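Local coordinates for protein glycosyltransferase (Streptomyces halstedii, PDB 3WAD) that belongs to the GT-B clan of glycosyltransferases, with two Rossmann-like domains, each built round a parallel sheet, at residues Met111-Val116 with Thr133-Ala139; Tyr103-Asp108 with Trp183-Lys187. All blocks are in the same frame, centred on the assembly; numbering follows the deposited sequence.

Interaction 1. Residues Met111-Val116 with Thr133-Ala139; sequences MTADLV and TYAGPIA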
loop_
_atom_site.group_PDB
_atom_site.type_symbol
_atom_site.label_atom_id
_atom_site.label_comp_id
_atom_site.label_asym_id
_atom_site.label_seq_id
_atom_site.Cartn_x
_atom_site.Cartn_y
_atom_site.Cartn_z
ATOM N N MET B 111 7.762 24.078 6.198
ATOM C CA MET B 111 7.199 22.736 6.348
ATOM C C MET B 111 6.329 22.630 7.574
ATOM O O MET B 111 5.240 22.042 7.524
ATOM C CB MET B 111 8.343 21.715 6.374
ATOM C CG MET B 111 7.977 20.392 5.925
ATOM S SD MET B 111 7.811 19.556 7.398
ATOM C CE MET B 111 7.904 17.836 6.967
ATOM N N THR B 112 6.836 23.180 8.676
ATOM C CA THR B 112 6.145 23.167 9.934
ATOM C C THR B 112 4.847 24.009 9.854
ATOM O O THR B 112 3.802 23.546 10.274
ATOM C CB THR B 112 7.115 23.566 11.083
ATOM O OG1 THR B 112 8.245 22.648 11.104
ATOM C CG2 THR B 112 6.439 23.538 12.464
ATOM N N ALA B 113 4.909 25.212 9.309
ATOM C CA ALA B 113 3.671 26.025 9.160
ATOM C C ALA B 113 2.617 25.295 8.249
ATOM O O ALA B 113 1.381 25.088 8.633
ATOM C CB ALA B 113 4.060 27.421 8.694
ATOM N N ASP B 114 3.093 24.762 7.115
ATOM C CA ASP B 114 2.187 23.947 6.270
ATOM C C ASP B 114 1.644 22.798 7.005
ATOM O O ASP B 114 0.467 22.487 6.843
ATOM C CB ASP B 114 2.828 23.391 4.973
ATOM C CG ASP B 114 3.123 24.469 3.969
ATOM O OD1 ASP B 114 3.055 25.666 4.364
ATOM O OD2 ASP B 114 3.464 24.133 2.794
ATOM N N LEU B 115 2.463 22.069 7.769
ATOM C CA LEU B 115 1.851 20.922 8.506
ATOM C C LEU B 115 0.835 21.362 9.624
ATOM O O LEU B 115 -0.161 20.676 9.850
ATOM C CB LEU B 115 2.899 19.938 9.096
ATOM C CG LEU B 115 2.393 18.612 9.680
ATOM C CD1 LEU B 115 1.903 17.654 8.562
ATOM C CD2 LEU B 115 3.522 17.895 10.451
ATOM N N VAL B 116 1.173 22.415 10.373
ATOM C CA VAL B 116 0.196 22.976 11.372
ATOM C C VAL B 116 -1.158 23.382 10.707
ATOM O O VAL B 116 -2.234 22.909 11.110
ATOM C CB VAL B 116 0.779 24.134 12.132
ATOM C CG1 VAL B 116 -0.270 24.656 13.171
ATOM C CG2 VAL B 116 2.086 23.690 12.892
ATOM N N THR B 133 11.541 13.860 12.395
ATOM C CA THR B 133 10.721 14.874 11.729
ATOM C C THR B 133 9.938 15.807 12.727
ATOM O O THR B 133 8.740 15.598 12.975
ATOM C CB THR B 133 9.718 14.153 10.714
ATOM O OG1 THR B 133 10.491 13.339 9.798
ATOM C CG2 THR B 133 8.967 15.222 9.888
ATOM N N TYR B 134 10.585 16.829 13.229
ATOM C CA TYR B 134 10.055 17.588 14.385
ATOM C C TYR B 134 8.947 18.603 14.069
ATOM O O TYR B 134 8.447 19.289 14.969
ATOM C CB TYR B 134 11.201 18.233 15.215
ATOM C CG TYR B 134 11.764 17.233 16.223
ATOM C CD1 TYR B 134 12.768 16.301 15.863
ATOM C CD2 TYR B 134 11.199 17.133 17.502
ATOM C CE1 TYR B 134 13.231 15.367 16.776
ATOM C CE2 TYR B 134 11.660 16.228 18.409
ATOM C CZ TYR B 134 12.671 15.338 18.047
ATOM O OH TYR B 134 13.072 14.431 19.015
ATOM N N ALA B 135 8.549 18.721 12.813
ATOM C CA ALA B 135 7.239 19.303 12.554
ATOM C C ALA B 135 6.027 18.514 13.161
ATOM O O ALA B 135 5.027 19.116 13.627
ATOM C CB ALA B 135 7.078 19.508 11.032
ATOM N N GLY B 136 6.137 17.176 13.183
ATOM C CA GLY B 136 5.134 16.249 13.730
ATOM C C GLY B 136 4.513 16.691 15.072
ATOM O O GLY B 136 3.263 16.918 15.158
ATOM N N PRO B 137 5.360 16.784 16.134
ATOM C CA PRO B 137 4.832 17.136 17.461
ATOM C C PRO B 137 4.293 18.580 17.548
ATOM O O PRO B 137 3.401 18.772 18.320
ATOM C CB PRO B 137 6.043 16.914 18.415
ATOM C CG PRO B 137 7.283 17.083 17.523
ATOM C CD PRO B 137 6.823 16.515 16.157
ATOM N N ILE B 138 4.878 19.560 16.852
ATOM C CA ILE B 138 4.358 20.952 16.816
ATOM C C ILE B 138 2.896 20.953 16.261
ATOM O O ILE B 138 1.905 21.468 16.938
ATOM C CB ILE B 138 5.276 21.861 16.007
ATOM C CG1 ILE B 138 6.714 21.802 16.573
ATOM C CG2 ILE B 138 4.788 23.330 15.937
ATOM C CD1 ILE B 138 6.828 22.269 18.049
ATOM N N ALA B 139 2.734 20.320 15.084
ATOM C CA ALA B 139 1.419 20.273 14.460
ATOM C C ALA B 139 0.386 19.597 15.395
ATOM O O ALA B 139 -0.731 20.138 15.552
ATOM C CB ALA B 139 1.475 19.561 13.119
#
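In the Rossmann-like N-terminal half of this GT-B glycosyltransferase, Ala135 and Ala139, one turn apart on helix 135-141, face Met111, Thr112, Leu115 and Val116 of helix 109-122. The short helical segments lie 8.8 Å apart between axes, crossing at -40°, with the two alanine methyls turned into the interface. Ala135 CB is hemmed in by Thr112 OG1 at 3.4 Å and by Met111 SD at 3.7 Å. The methionine chain bends at chi2 (-102°), turning its sulfur toward that methyl group while CE reaches across to Thr133 CG2. Leu115 spans both alanines: its CG lies 3.7 Å from Ala139 CB, and CD2 rests against the Ala135 backbone, 3.7 Å from Ala135 O. These two helices are joined through strand 126-130 of the parallel sheet, and Leu115 also touches Leu4 and Thr6 of the neighbouring strand 2-6. At the far end, Val116 CG2 packs 3.8 Å from Ala139 CA. Ile138 CG2 receives Thr112 CG2 at 3.9 Å and Val116 CG2 at 4.1 Å. No hydrogen bond crosses this buried, largely apolar seam; Thr112 OG1 is bonded to Asp108 O, whereas Thr133 OG1 bonds Asp130 OD2 and Phe8 N.

Interaction 2. Residues Tyr103-Asp108 with Trp183-Lys187; sequences YEYMAD and WLATK
Lys187 runs extended through its first three torsions and turns only at chi4 (59°), which carries NZ to Glu104 and Ala107, while Glu104, bent at chi2 (72°), folds its carboxylate back to meet it. The two side chains come from opposite directions, and Glu104 OE1 forms a salt bridge with Lys187 NZ at 2.9 Å. The ammonium group approaches from above the carboxylate plane. From the opposite face of that plane, on the anti side of OE1, Trp183 NE1 donates a nearly straight hydrogen bond of 3.0 Å (N-H...O angle 171°) to Glu104 OE1. This oxygen lies close to the indole plane, at the ring edge, and the carboxylate stands almost perpendicular to the ring. One carboxylate oxygen is thus gripped by two donors; the other, Glu104 OE2, accepts a hydrogen from a water that in turn accepts from Lys187 NZ. The ammonium nitrogen also donates to Ala107 O at 2.6 Å, almost in line with the carbonyl bond, so it ties the glutamate to the backbone three residues further along. Such a cluster would probably favour the charged forms of Glu104 and Lys187. Beyond the polar group, Tyr103 CB packs 3.7 Å from Trp183 CH2, and Leu184 CD2 lies over one indole face, toward its rim. The contact joins the C-terminal end of helix 89-106 to helix 179-188, with helix 135-141 alongside: Ala107 touches Ala135, Lys187 touches Ile138, and the Trp183 ring meets that of Tyr134.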
loop_
_atom_site.group_PDB
_atom_site.type_symbol
_atom_site.label_atom_id
_atom_site.label_comp_id
_atom_site.label_asym_id
_atom_site.label_seq_id
_atom_site.Cartn_x
_atom_site.Cartn_y
_atom_site.Cartn_z
ATOM N N TYR B 103 18.030 19.264 12.409
ATOM C CA TYR B 103 16.687 18.704 12.308
ATOM C C TYR B 103 15.735 19.822 11.926
ATOM O O TYR B 103 14.769 19.589 11.229
ATOM C CB TYR B 103 16.249 18.014 13.598
ATOM C CG TYR B 103 16.987 16.682 13.880
ATOM C CD1 TYR B 103 17.629 15.969 12.844
ATOM C CD2 TYR B 103 17.048 16.148 15.211
ATOM C CE1 TYR B 103 18.299 14.768 13.097
ATOM C CE2 TYR B 103 17.753 14.919 15.478
ATOM C CZ TYR B 103 18.345 14.230 14.415
ATOM O OH TYR B 103 19.021 13.021 14.644
ATOM N N GLU B 104 16.072 21.043 12.332
ATOM C CA GLU B 104 15.319 22.183 11.892
ATOM C C GLU B 104 15.355 22.323 10.381
ATOM O O GLU B 104 14.304 22.564 9.746
ATOM C CB GLU B 104 15.790 23.479 12.548
ATOM C CG GLU B 104 15.032 24.708 11.948
ATOM C CD GLU B 104 13.586 24.792 12.393
ATOM O OE1 GLU B 104 13.099 24.001 13.286
ATOM O OE2 GLU B 104 12.896 25.668 11.789
ATOM N N TYR B 105 16.572 22.231 9.823
ATOM C CA TYR B 105 16.792 22.227 8.378
ATOM C C TYR B 105 15.913 21.170 7.658
ATOM O O TYR B 105 15.403 21.425 6.578
ATOM C CB TYR B 105 18.272 21.895 8.118
ATOM C CG TYR B 105 18.649 21.956 6.678
ATOM C CD1 TYR B 105 19.224 23.119 6.135
ATOM C CD2 TYR B 105 18.467 20.851 5.862
ATOM C CE1 TYR B 105 19.597 23.172 4.783
ATOM C CE2 TYR B 105 18.805 20.897 4.503
ATOM C CZ TYR B 105 19.363 22.054 3.988
ATOM O OH TYR B 105 19.737 22.069 2.699
ATOM N N MET B 106 15.799 19.993 8.253
ATOM C CA MET B 106 15.058 18.856 7.715
ATOM C C MET B 106 13.529 18.968 7.836
ATOM O O MET B 106 12.826 18.193 7.158
ATOM C CB MET B 106 15.505 17.537 8.397
ATOM C CG MET B 106 16.828 17.081 7.858
ATOM S SD MET B 106 17.660 16.005 9.043
ATOM C CE MET B 106 16.464 14.681 9.235
ATOM N N ALA B 107 13.027 19.849 8.717
ATOM C CA ALA B 107 11.579 20.142 8.858
ATOM C C ALA B 107 11.413 21.614 9.256
ATOM O O ALA B 107 11.210 21.961 10.439
ATOM C CB ALA B 107 10.872 19.173 9.864
ATOM N N ASP B 108 11.542 22.425 8.215
ATOM C CA ASP B 108 11.410 23.835 8.100
ATOM C C ASP B 108 10.337 24.591 8.806
ATOM O O ASP B 108 9.303 24.067 9.015
ATOM C CB ASP B 108 11.054 24.154 6.564
ATOM C CG ASP B 108 12.180 24.708 5.999
ATOM O OD1 ASP B 108 13.002 24.767 6.993
ATOM O OD2 ASP B 108 12.373 24.936 4.794
ATOM N N TRP B 183 15.178 25.265 21.304
ATOM C CA TRP B 183 14.782 24.969 19.907
ATOM C C TRP B 183 13.297 24.801 19.734
ATOM O O TRP B 183 12.721 25.504 18.947
ATOM C CB TRP B 183 15.509 23.753 19.379
ATOM C CG TRP B 183 14.997 23.277 18.049
ATOM C CD1 TRP B 183 14.705 24.035 16.887
ATOM C CD2 TRP B 183 14.841 21.917 17.689
ATOM N NE1 TRP B 183 14.300 23.170 15.879
ATOM C CE2 TRP B 183 14.390 21.880 16.344
ATOM C CE3 TRP B 183 15.015 20.719 18.382
ATOM C CZ2 TRP B 183 14.083 20.682 15.710
ATOM C CZ3 TRP B 183 14.745 19.536 17.746
ATOM C CH2 TRP B 183 14.317 19.522 16.401
ATOM N N LEU B 184 12.700 23.895 20.505
ATOM C CA LEU B 184 11.319 23.497 20.324
ATOM C C LEU B 184 10.294 24.499 20.877
ATOM O O LEU B 184 9.185 24.583 20.327
ATOM C CB LEU B 184 11.041 22.098 20.875
ATOM C CG LEU B 184 11.748 20.943 20.151
ATOM C CD1 LEU B 184 11.555 19.628 20.900
ATOM C CD2 LEU B 184 11.221 20.780 18.691
ATOM N N ALA B 185 10.651 25.270 21.903
ATOM C CA ALA B 185 9.813 26.405 22.312
ATOM C C ALA B 185 9.732 27.415 21.152
ATOM O O ALA B 185 8.633 27.914 20.778
ATOM C CB ALA B 185 10.377 27.072 23.564
ATOM N N THR B 186 10.905 27.731 20.601
ATOM C CA THR B 186 11.027 28.574 19.405
ATOM C C THR B 186 10.223 28.058 18.185
ATOM O O THR B 186 9.515 28.833 17.524
ATOM C CB THR B 186 12.486 28.680 18.961
ATOM O OG1 THR B 186 13.194 29.406 19.955
ATOM C CG2 THR B 186 12.651 29.522 17.663
ATOM N N LYS B 187 10.396 26.798 17.862
ATOM C CA LYS B 187 9.684 26.193 16.753
ATOM C C LYS B 187 8.147 26.296 16.961
ATOM O O LYS B 187 7.437 26.567 15.995
ATOM C CB LYS B 187 10.052 24.720 16.638
ATOM C CG LYS B 187 9.613 24.045 15.300
ATOM C CD LYS B 187 10.293 22.657 15.228
ATOM C CE LYS B 187 10.067 21.939 13.912
ATOM N NZ LYS B 187 10.554 22.712 12.795
HETATM O O HOH W 1 10.170 25.540 12.228
#

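In the fold
Interactions 1 and 2 lie about 9 Å apart between centres, in the N-terminal half of the chain. Interaction 1 is buried and largely apolar, pairing helices 109-122 and 135-141 beside the parallel sheet, whereas interaction 2 is partly buried and polar, built on charge and hydrogen bonds between helices 89-106 and 179-188. They share no helix, but helices 89-106 and 109-122 are consecutive in the chain, and the two contacts touch directly. Thr112 OG1 of interaction 1 lies 2.9 Å from Lys187 NZ of interaction 2, a probable hydrogen bond.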